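Local coordinates for protein putative acyl-CoA thioester hydrolase (Yersinia pestis KIM10+, PDB 5DM5) that probably hydrolyses acyl-CoA thioesters, as a hexamer of hot-dog-fold subunits, at residues Gln47-Gly52 and Phe125-Val130. Numbering follows the deposited sequence.
Sequences QMDIGG and FTYVAV
Tyr127 reaches from its strand to the central helix of the hot-dog fold and ties the two by a single hydrogen bond, its OH donating to Asp49 O at 2.8 Å. The hydroxyl comes in from the flank of the carbonyl, at a C=O...O angle of 111° and tilted 26° from the carbonyl plane. Gly52, lacking a side chain, lets the phenol tip lie against the helix backbone, while its own O sits over one face of the ring, toward the rim. At the ring edge, Asp49 OD2 stands 3.3 Å from Tyr127 CE1, brought there by a chi1 of -173° that sets the carboxylate anti to its backbone N. One helical turn thus meets the phenol at its tip, at one edge and over one face. No hydrogen bond fixes the Phe125 ring, which is held by van der Waals contact: Met48 CB lies 3.7 Å from Phe125 CZ, the bent thioether chain carries CE to 3.9 Å from Phe125 CE1, and Phe125 CE2 rests against the Asp49 backbone. Beyond Tyr127 the strand runs clear of the helix segment toward the partly exposed Val128. With all the touching residues buried, helix 43-60 packs against strand 118-129, which lies between strands 97-106 and 64-74 of the antiparallel sheet; Ile102 meets Met48 and both aromatic rings, Thr66 touches Tyr127, and Met45 of a second subunit packs on Phe125.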
ATOM      1  N   GLN B  47      -8.702  -0.569 -12.212  1.00 38.66           N
ATOM      2  CA  GLN B  47     -10.105  -0.732 -11.853  1.00 38.48           C
ATOM      3  C   GLN B  47     -10.944  -1.312 -12.985  1.00 38.64           C
ATOM      4  O   GLN B  47     -11.838  -2.094 -12.731  1.00 38.11           O
ATOM      5  CB  GLN B  47     -10.695   0.597 -11.397  1.00 41.76           C
ATOM      6  CG  GLN B  47     -10.018   1.087 -10.156  1.00 43.29           C
ATOM      7  CD  GLN B  47     -10.241   0.148  -8.998  1.00 46.41           C
ATOM      8  OE1 GLN B  47     -11.290   0.181  -8.353  1.00 55.53           O
ATOM      9  NE2 GLN B  47      -9.290  -0.759  -8.782  1.00 43.85           N
ATOM     10  N   MET B  48     -10.702  -0.905 -14.225  1.00 37.20           N
ATOM     11  CA  MET B  48     -11.460  -1.494 -15.321  1.00 35.23           C
ATOM     12  C   MET B  48     -11.139  -2.970 -15.530  1.00 34.45           C
ATOM     13  O   MET B  48     -12.020  -3.766 -15.818  1.00 37.21           O
ATOM     14  CB  MET B  48     -11.245  -0.729 -16.626  1.00 39.14           C
ATOM     15  CG  MET B  48     -11.572   0.746 -16.525  1.00 43.21           C
ATOM     16  SD  MET B  48     -11.482   1.671 -18.070  1.00 42.59           S
ATOM     17  CE  MET B  48     -12.828   0.937 -18.976  1.00 38.21           C
ATOM     18  N   ASP B  49      -9.874  -3.342 -15.434  1.00 37.20           N
ATOM     19  CA  ASP B  49      -9.513  -4.751 -15.564  1.00 36.43           C
ATOM     20  C   ASP B  49     -10.124  -5.543 -14.417  1.00 35.09           C
ATOM     21  O   ASP B  49     -10.595  -6.651 -14.603  1.00 33.40           O
ATOM     22  CB  ASP B  49      -8.003  -4.933 -15.616  1.00 37.89           C
ATOM     23  CG  ASP B  49      -7.595  -6.356 -15.916  1.00 37.67           C
ATOM     24  OD1 ASP B  49      -6.388  -6.629 -15.986  1.00 42.80           O
ATOM     25  OD2 ASP B  49      -8.458  -7.235 -16.001  1.00 39.33           O
ATOM     26  N   ILE B  50     -10.102  -4.974 -13.217  1.00 37.90           N
ATOM     27  CA  ILE B  50     -10.717  -5.647 -12.077  1.00 38.56           C
ATOM     28  C   ILE B  50     -12.202  -5.841 -12.259  1.00 36.81           C
ATOM     29  O   ILE B  50     -12.724  -6.953 -12.189  1.00 40.05           O
ATOM     30  CB  ILE B  50     -10.562  -4.858 -10.790  1.00 38.01           C
ATOM     31  CG1 ILE B  50      -9.117  -4.806 -10.343  1.00 40.35           C
ATOM     32  CG2 ILE B  50     -11.342  -5.531  -9.702  1.00 43.86           C
ATOM     33  CD1 ILE B  50      -8.901  -3.999  -9.104  1.00 49.36           C
ATOM     34  N   GLY B  51     -12.866  -4.733 -12.532  1.00 35.62           N
ATOM     35  CA  GLY B  51     -14.295  -4.692 -12.703  1.00 36.29           C
ATOM     36  C   GLY B  51     -14.750  -5.649 -13.772  1.00 39.20           C
ATOM     37  O   GLY B  51     -15.753  -6.312 -13.600  1.00 47.09           O
ATOM     38  N   GLY B  52     -14.019  -5.749 -14.876  1.00 39.00           N
ATOM     39  CA  GLY B  52     -14.371  -6.721 -15.898  1.00 38.71           C
ATOM     40  C   GLY B  52     -14.104  -8.163 -15.461  1.00 39.98           C
ATOM     41  O   GLY B  52     -14.890  -9.082 -15.734  1.00 39.72           O
ATOM     42  N   PHE B 125     -12.945  -4.521 -23.375  1.00 35.96           N
ATOM     43  CA  PHE B 125     -12.017  -5.488 -22.832  1.00 36.36           C
ATOM     44  C   PHE B 125     -12.223  -6.909 -23.285  1.00 38.83           C
ATOM     45  O   PHE B 125     -13.351  -7.345 -23.413  1.00 42.77           O
ATOM     46  CB  PHE B 125     -12.118  -5.420 -21.322  1.00 41.82           C
ATOM     47  CG  PHE B 125     -11.304  -4.332 -20.734  1.00 39.31           C
ATOM     48  CD1 PHE B 125     -11.605  -3.020 -20.996  1.00 34.58           C
ATOM     49  CD2 PHE B 125     -10.243  -4.628 -19.905  1.00 36.83           C
ATOM     50  CE1 PHE B 125     -10.854  -2.032 -20.470  1.00 36.63           C
ATOM     51  CE2 PHE B 125      -9.496  -3.637 -19.366  1.00 36.19           C
ATOM     52  CZ  PHE B 125      -9.797  -2.335 -19.647  1.00 35.91           C
ATOM     53  N   THR B 126     -11.139  -7.655 -23.484  1.00 37.41           N
ATOM     54  CA  THR B 126     -11.276  -9.044 -23.932  1.00 38.36           C
ATOM     55  C   THR B 126     -10.573 -10.006 -22.989  1.00 40.15           C
ATOM     56  O   THR B 126      -9.329  -9.965 -22.861  1.00 40.35           O
ATOM     57  CB  THR B 126     -10.671  -9.259 -25.332  1.00 39.19           C
ATOM     58  OG1 THR B 126     -11.136  -8.254 -26.249  1.00 43.20           O
ATOM     59  CG2 THR B 126     -11.003 -10.642 -25.833  1.00 35.24           C
ATOM     60  N   TYR B 127     -11.371 -10.879 -22.360  1.00 43.90           N
ATOM     61  CA  TYR B 127     -10.882 -11.871 -21.380  1.00 44.06           C
ATOM     62  C   TYR B 127     -11.070 -13.264 -21.940  1.00 42.62           C
ATOM     63  O   TYR B 127     -11.866 -13.463 -22.859  1.00 45.88           O
ATOM     64  CB  TYR B 127     -11.627 -11.810 -20.036  1.00 44.13           C
ATOM     65  CG  TYR B 127     -11.575 -10.506 -19.291  1.00 38.38           C
ATOM     66  CD1 TYR B 127     -10.695 -10.305 -18.248  1.00 35.66           C
ATOM     67  CD2 TYR B 127     -12.448  -9.489 -19.615  1.00 37.64           C
ATOM     68  CE1 TYR B 127     -10.673  -9.114 -17.571  1.00 35.14           C
ATOM     69  CE2 TYR B 127     -12.431  -8.307 -18.952  1.00 37.49           C
ATOM     70  CZ  TYR B 127     -11.547  -8.112 -17.931  1.00 36.40           C
ATOM     71  OH  TYR B 127     -11.551  -6.895 -17.275  1.00 36.87           O
ATOM     72  N   VAL B 128     -10.398 -14.242 -21.346  1.00 40.52           N
ATOM     73  CA  VAL B 128     -10.509 -15.620 -21.814  1.00 45.80           C
ATOM     74  C   VAL B 128     -10.592 -16.716 -20.727  1.00 50.42           C
ATOM     75  O   VAL B 128      -9.690 -16.816 -19.900  1.00 51.86           O
ATOM     76  CB  VAL B 128      -9.311 -15.930 -22.719  1.00 45.25           C
ATOM     77  CG1 VAL B 128      -9.203 -17.422 -22.980  1.00 51.31           C
ATOM     78  CG2 VAL B 128      -9.414 -15.149 -24.024  1.00 44.03           C
ATOM     79  N   ALA B 129     -11.634 -17.550 -20.733  1.00 47.36           N
ATOM     80  CA  ALA B 129     -11.705 -18.613 -19.737  1.00 47.37           C
ATOM     81  C   ALA B 129     -10.605 -19.634 -19.991  1.00 51.14           C
ATOM     82  O   ALA B 129     -10.550 -20.272 -21.043  1.00 53.14           O
ATOM     83  CB  ALA B 129     -13.044 -19.270 -19.751  1.00 49.87           C
ATOM     84  N   VAL B 130      -9.740 -19.777 -18.995  1.00 51.41           N
ATOM     85  CA  VAL B 130      -8.596 -20.663 -19.041  1.00 53.00           C
ATOM     86  C   VAL B 130      -8.606 -21.588 -17.853  1.00 54.68           C
ATOM     87  O   VAL B 130      -9.334 -21.371 -16.892  1.00 53.92           O
ATOM     88  CB  VAL B 130      -7.231 -19.909 -19.054  1.00 55.47           C
ATOM     89  CG1 VAL B 130      -7.143 -18.936 -20.221  1.00 51.23           C
ATOM     90  CG2 VAL B 130      -6.983 -19.200 -17.723  1.00 54.00           C
TER